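Local coordinates for Serine/threonine-protein kinase/endoribonuclease IRE1 (Saccharomyces cerevisiae, PDB 2BE1) that senses unfolded proteins in the endoplasmic reticulum lumen through this lumenal domain, triggering auto-activation of the kinase/endoribonuclease that splices HAC1 precursor mRNA, at residues R52-F64 against Q284-F298. Numbering follows the deposited sequence.
Sequences RLETYETLIIEPF and QTSNLSWFALSSQNF
A single beta bridge, I61 with F291, joins the outermost strands of two small antiparallel sheets in the Ire1 lumenal domain. Strands 57-61 and 290-294 run roughly the same way, their axes 44° apart, and one backbone hydrogen bond links them, from A292 N to I61 O (3.1 Å). Beside it, I60 lies alongside W290, its CG1 3.4 Å from W290 CB, while its CG2 reaches A292 CB at 3.8 Å. Each strand pairs within its own sheet, 57-61 with 68-73 and 290-294 with 280-284, so the bridge joins two sheets. Past the strands, the E62 carboxylate reaches the backbone around S294, where 295-297 take helical phi/psi angles ahead of helix 299-303. The extended E62 chain, its CG swung opposite the backbone N (chi1 169°), brings OE1 to S294 OG at 2.8 Å on the syn side and to S294 N from above the carboxylate plane; N297 ND2 adds a weak bond. S294 OG in turn accepts from N297 N, an ST motif, which ties the carboxylate's partners to one another. An alanine in place of E62 would probably leave S294 N and OG without this acceptor and the segment after S294 freer to shift. The edge of F298 meets both OE1 of E62 and the face of F64, a T-shaped pair with planes at 76°. At the far end the poorly ordered R52 guanidinium lies face-on over W290 NE1, where NH2 and NE1, both donors, are not bonded; its NH1 bonds weakly to L288 O and its NH2 forms a salt bridge to E325 of helix 325-332.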
loop_
_atom_site.group_PDB
_atom_site.type_symbol
_atom_site.label_atom_id
_atom_site.label_comp_id
_atom_site.label_asym_id
_atom_site.label_seq_id
_atom_site.Cartn_x
_atom_site.Cartn_y
_atom_site.Cartn_z
ATOM N N ARG A 52 19.957 -20.034 7.107
ATOM C CA ARG A 52 21.303 -19.602 6.689
ATOM C C ARG A 52 22.391 -20.638 6.813
ATOM O O ARG A 52 23.490 -20.469 6.237
ATOM C CB ARG A 52 21.713 -18.394 7.527
ATOM C CG ARG A 52 20.689 -17.250 7.416
ATOM C CD ARG A 52 20.420 -16.557 8.745
ATOM N NE ARG A 52 21.663 -16.130 9.395
ATOM C CZ ARG A 52 21.709 -15.319 10.444
ATOM N NH1 ARG A 52 20.574 -14.847 10.949
ATOM N NH2 ARG A 52 22.888 -14.976 10.987
ATOM N N LEU A 53 22.079 -21.687 7.585
ATOM C CA LEU A 53 23.063 -22.726 8.000
ATOM C C LEU A 53 22.973 -23.984 7.107
ATOM O O LEU A 53 24.010 -24.568 6.744
ATOM C CB LEU A 53 23.037 -23.037 9.536
ATOM C CG LEU A 53 23.103 -21.861 10.549
ATOM C CD1 LEU A 53 23.349 -22.333 11.980
ATOM C CD2 LEU A 53 24.070 -20.709 10.167
ATOM N N GLU A 54 21.755 -24.370 6.720
ATOM C CA GLU A 54 21.600 -25.417 5.714
ATOM C C GLU A 54 22.045 -24.836 4.341
ATOM O O GLU A 54 23.103 -25.227 3.818
ATOM C CB GLU A 54 20.183 -26.013 5.723
ATOM C CG GLU A 54 19.080 -24.958 5.587
ATOM C CD GLU A 54 17.669 -25.541 5.550
ATOM O OE1 GLU A 54 17.088 -25.782 6.634
ATOM O OE2 GLU A 54 17.115 -25.731 4.437
ATOM N N THR A 55 21.281 -23.885 3.780
ATOM C CA THR A 55 21.715 -23.127 2.574
ATOM C C THR A 55 22.633 -21.968 2.951
ATOM O O THR A 55 22.301 -21.220 3.882
ATOM C CB THR A 55 20.546 -22.503 1.761
ATOM O OG1 THR A 55 21.067 -21.360 1.069
ATOM C CG2 THR A 55 19.318 -22.055 2.645
ATOM N N TYR A 56 23.752 -21.768 2.249
ATOM C CA TYR A 56 24.717 -20.723 2.734
ATOM C C TYR A 56 24.384 -19.299 2.267
ATOM O O TYR A 56 25.261 -18.569 1.772
ATOM C CB TYR A 56 26.155 -21.078 2.401
ATOM C CG TYR A 56 26.498 -22.462 2.848
ATOM C CD1 TYR A 56 26.202 -22.878 4.149
ATOM C CD2 TYR A 56 27.103 -23.384 1.967
ATOM C CE1 TYR A 56 26.524 -24.184 4.582
ATOM C CE2 TYR A 56 27.442 -24.689 2.385
ATOM C CZ TYR A 56 27.153 -25.084 3.699
ATOM O OH TYR A 56 27.476 -26.364 4.142
ATOM N N GLU A 57 23.110 -18.935 2.444
ATOM C CA GLU A 57 22.534 -17.715 1.917
ATOM C C GLU A 57 21.748 -17.031 2.958
ATOM O O GLU A 57 21.132 -17.686 3.799
ATOM C CB GLU A 57 21.467 -18.030 0.917
ATOM C CG GLU A 57 21.876 -18.695 -0.289
ATOM C CD GLU A 57 20.650 -18.977 -1.012
ATOM O OE1 GLU A 57 19.622 -18.472 -0.503
ATOM O OE2 GLU A 57 20.691 -19.666 -2.054
ATOM N N THR A 58 21.644 -15.721 2.797
ATOM C CA THR A 58 20.886 -14.940 3.696
ATOM C C THR A 58 20.297 -13.711 3.000
ATOM O O THR A 58 20.893 -13.150 2.065
ATOM C CB THR A 58 21.777 -14.632 4.863
ATOM O OG1 THR A 58 20.994 -14.326 6.016
ATOM C CG2 THR A 58 22.672 -13.523 4.519
ATOM N N LEU A 59 19.102 -13.318 3.431
ATOM C CA LEU A 59 18.439 -12.151 2.860
ATOM C C LEU A 59 18.821 -10.925 3.612
ATOM O O LEU A 59 18.845 -10.968 4.847
ATOM C CB LEU A 59 16.930 -12.282 2.929
ATOM C CG LEU A 59 16.169 -11.323 2.009
ATOM C CD1 LEU A 59 16.772 -11.271 0.624
ATOM C CD2 LEU A 59 14.733 -11.688 1.913
ATOM N N ILE A 60 19.103 -9.839 2.893
ATOM C CA ILE A 60 19.628 -8.640 3.510
ATOM C C ILE A 60 19.010 -7.446 2.876
ATOM O O ILE A 60 19.087 -7.307 1.654
ATOM C CB ILE A 60 21.130 -8.525 3.267
ATOM C CG1 ILE A 60 21.836 -9.718 3.902
ATOM C CG2 ILE A 60 21.688 -7.224 3.861
ATOM C CD1 ILE A 60 23.133 -10.001 3.372
ATOM N N ILE A 61 18.413 -6.551 3.677
ATOM C CA ILE A 61 17.922 -5.248 3.112
ATOM C C ILE A 61 18.587 -3.993 3.652
ATOM O O ILE A 61 19.079 -3.931 4.808
ATOM C CB ILE A 61 16.466 -5.078 3.287
ATOM C CG1 ILE A 61 16.191 -4.852 4.749
ATOM C CG2 ILE A 61 15.710 -6.348 2.786
ATOM C CD1 ILE A 61 14.910 -5.500 5.126
ATOM N N GLU A 62 18.670 -2.991 2.798
ATOM C CA GLU A 62 19.248 -1.752 3.281
ATOM C C GLU A 62 18.070 -0.993 3.890
ATOM O O GLU A 62 17.058 -0.741 3.210
ATOM C CB GLU A 62 19.926 -0.947 2.189
ATOM C CG GLU A 62 20.294 0.437 2.637
ATOM C CD GLU A 62 20.972 1.227 1.543
ATOM O OE1 GLU A 62 22.020 1.910 1.769
ATOM O OE2 GLU A 62 20.467 1.140 0.424
ATOM N N PRO A 63 18.160 -0.661 5.187
ATOM C CA PRO A 63 17.018 -0.068 5.847
ATOM C C PRO A 63 17.022 1.370 5.472
ATOM O O PRO A 63 17.497 2.207 6.241
ATOM C CB PRO A 63 17.370 -0.178 7.323
ATOM C CG PRO A 63 18.785 -0.084 7.348
ATOM C CD PRO A 63 19.297 -0.793 6.103
ATOM N N PHE A 64 16.576 1.701 4.284
ATOM C CA PHE A 64 16.696 3.088 3.938
ATOM C C PHE A 64 15.952 3.310 2.662
ATOM O O PHE A 64 15.942 2.459 1.775
ATOM C CB PHE A 64 18.148 3.531 3.823
ATOM C CG PHE A 64 18.278 4.859 3.222
ATOM C CD1 PHE A 64 18.196 5.991 4.003
ATOM C CD2 PHE A 64 18.389 5.017 1.834
ATOM C CE1 PHE A 64 18.291 7.286 3.401
ATOM C CE2 PHE A 64 18.487 6.321 1.236
ATOM C CZ PHE A 64 18.440 7.434 2.014
ATOM N N GLN A 284 24.334 -6.891 11.504
ATOM C CA GLN A 284 23.031 -7.424 11.825
ATOM C C GLN A 284 22.349 -6.794 13.017
ATOM O O GLN A 284 22.995 -6.290 13.913
ATOM C CB GLN A 284 23.050 -8.934 11.843
ATOM C CG GLN A 284 23.758 -9.514 12.995
ATOM C CD GLN A 284 23.574 -11.043 13.068
ATOM O OE1 GLN A 284 23.870 -11.652 14.090
ATOM N NE2 GLN A 284 23.104 -11.658 11.984
ATOM N N THR A 285 21.021 -6.770 12.999
ATOM C CA THR A 285 20.271 -6.122 14.092
ATOM C C THR A 285 20.231 -7.022 15.249
ATOM O O THR A 285 20.731 -8.148 15.157
ATOM C CB THR A 285 18.798 -5.937 13.786
ATOM O OG1 THR A 285 18.229 -7.215 13.413
ATOM C CG2 THR A 285 18.612 -4.791 12.717
ATOM N N SER A 286 19.564 -6.563 16.296
ATOM C CA SER A 286 19.615 -7.288 17.537
ATOM C C SER A 286 18.762 -8.545 17.398
ATOM O O SER A 286 19.133 -9.598 17.928
ATOM C CB SER A 286 19.126 -6.440 18.687
ATOM O OG SER A 286 17.763 -6.160 18.440
ATOM N N ASN A 287 17.638 -8.461 16.694
ATOM C CA ASN A 287 16.918 -9.693 16.411
ATOM C C ASN A 287 17.596 -10.489 15.295
ATOM O O ASN A 287 16.960 -11.270 14.635
ATOM C CB ASN A 287 15.461 -9.414 16.035
ATOM C CG ASN A 287 15.310 -8.614 14.664
ATOM O OD1 ASN A 287 14.244 -8.682 13.992
ATOM N ND2 ASN A 287 16.378 -7.844 14.279
ATOM N N LEU A 288 18.873 -10.246 15.057
ATOM C CA LEU A 288 19.703 -11.079 14.143
ATOM C C LEU A 288 19.421 -10.976 12.653
ATOM O O LEU A 288 19.919 -11.784 11.867
ATOM C CB LEU A 288 19.726 -12.564 14.546
ATOM C CG LEU A 288 19.981 -12.859 16.020
ATOM C CD1 LEU A 288 19.418 -14.246 16.316
ATOM C CD2 LEU A 288 21.405 -12.783 16.358
ATOM N N SER A 289 18.672 -9.959 12.254
ATOM C CA SER A 289 18.477 -9.735 10.836
ATOM C C SER A 289 19.643 -9.002 10.195
ATOM O O SER A 289 20.126 -8.010 10.725
ATOM C CB SER A 289 17.208 -8.956 10.632
ATOM O OG SER A 289 16.238 -9.419 11.542
ATOM N N TRP A 290 20.085 -9.486 9.044
ATOM C CA TRP A 290 21.204 -8.853 8.329
ATOM C C TRP A 290 20.796 -7.597 7.606
ATOM O O TRP A 290 19.807 -7.612 6.866
ATOM C CB TRP A 290 21.813 -9.852 7.292
ATOM C CG TRP A 290 22.667 -10.788 8.023
ATOM C CD1 TRP A 290 22.318 -12.020 8.508
ATOM C CD2 TRP A 290 23.989 -10.516 8.521
ATOM N NE1 TRP A 290 23.350 -12.535 9.244
ATOM C CE2 TRP A 290 24.383 -11.641 9.280
ATOM C CE3 TRP A 290 24.874 -9.435 8.381
ATOM C CZ2 TRP A 290 25.601 -11.733 9.890
ATOM C CZ3 TRP A 290 26.073 -9.511 8.984
ATOM C CH2 TRP A 290 26.445 -10.679 9.727
ATOM N N PHE A 291 21.563 -6.531 7.725
ATOM C CA PHE A 291 21.242 -5.354 6.876
ATOM C C PHE A 291 22.435 -4.751 6.166
ATOM O O PHE A 291 23.618 -4.898 6.609
ATOM C CB PHE A 291 20.525 -4.247 7.664
ATOM C CG PHE A 291 21.392 -3.613 8.749
ATOM C CD1 PHE A 291 22.369 -2.647 8.422
ATOM C CD2 PHE A 291 21.253 -3.992 10.119
ATOM C CE1 PHE A 291 23.168 -2.050 9.474
ATOM C CE2 PHE A 291 22.071 -3.408 11.124
ATOM C CZ PHE A 291 22.993 -2.441 10.798
ATOM N N ALA A 292 22.127 -4.058 5.071
ATOM C CA ALA A 292 23.212 -3.449 4.275
ATOM C C ALA A 292 23.186 -1.925 4.343
ATOM O O ALA A 292 22.124 -1.325 4.534
ATOM C CB ALA A 292 23.109 -3.870 2.867
ATOM N N LEU A 293 24.350 -1.308 4.171
ATOM C CA LEU A 293 24.447 0.127 4.033
ATOM C C LEU A 293 25.375 0.359 2.847
ATOM O O LEU A 293 26.590 0.124 2.916
ATOM C CB LEU A 293 24.952 0.773 5.336
ATOM C CG LEU A 293 24.212 0.352 6.616
ATOM C CD1 LEU A 293 24.750 1.079 7.726
ATOM C CD2 LEU A 293 22.794 0.719 6.583
ATOM N N SER A 294 24.780 0.767 1.732
ATOM C CA SER A 294 25.520 1.065 0.494
ATOM C C SER A 294 26.375 2.260 0.719
ATOM O O SER A 294 26.044 3.134 1.559
ATOM C CB SER A 294 24.553 1.466 -0.600
ATOM O OG SER A 294 23.808 2.644 -0.278
ATOM N N SER A 295 27.445 2.393 -0.029
ATOM C CA SER A 295 28.158 3.647 0.161
ATOM C C SER A 295 27.441 4.841 -0.538
ATOM O O SER A 295 27.778 6.016 -0.239
ATOM C CB SER A 295 29.584 3.531 -0.296
ATOM O OG SER A 295 29.565 3.050 -1.629
ATOM N N GLN A 296 26.471 4.567 -1.437
ATOM C CA GLN A 296 25.644 5.649 -1.987
ATOM C C GLN A 296 25.022 6.361 -0.810
ATOM O O GLN A 296 25.203 7.554 -0.596
ATOM C CB GLN A 296 24.521 5.109 -2.834
ATOM C CG GLN A 296 24.964 4.414 -4.102
ATOM C CD GLN A 296 26.106 3.406 -3.823
ATOM O OE1 GLN A 296 27.278 3.793 -3.659
ATOM N NE2 GLN A 296 25.767 2.117 -3.773
ATOM N N ASN A 297 24.329 5.596 0.011
ATOM C CA ASN A 297 23.664 6.178 1.139
ATOM C C ASN A 297 24.501 6.401 2.342
ATOM O O ASN A 297 24.136 7.216 3.169
ATOM C CB ASN A 297 22.459 5.357 1.454
ATOM C CG ASN A 297 21.593 5.234 0.253
ATOM O OD1 ASN A 297 21.603 6.105 -0.621
ATOM N ND2 ASN A 297 20.867 4.144 0.160
ATOM N N PHE A 298 25.614 5.711 2.488
ATOM C CA PHE A 298 26.286 5.893 3.761
ATOM C C PHE A 298 27.788 5.939 3.603
ATOM O O PHE A 298 28.545 5.250 4.387
ATOM C CB PHE A 298 25.892 4.836 4.798
ATOM C CG PHE A 298 24.435 4.715 5.017
ATOM C CD1 PHE A 298 23.653 3.891 4.188
ATOM C CD2 PHE A 298 23.827 5.446 6.028
ATOM C CE1 PHE A 298 22.272 3.802 4.409
ATOM C CE2 PHE A 298 22.473 5.349 6.298
ATOM C CZ PHE A 298 21.689 4.517 5.497
#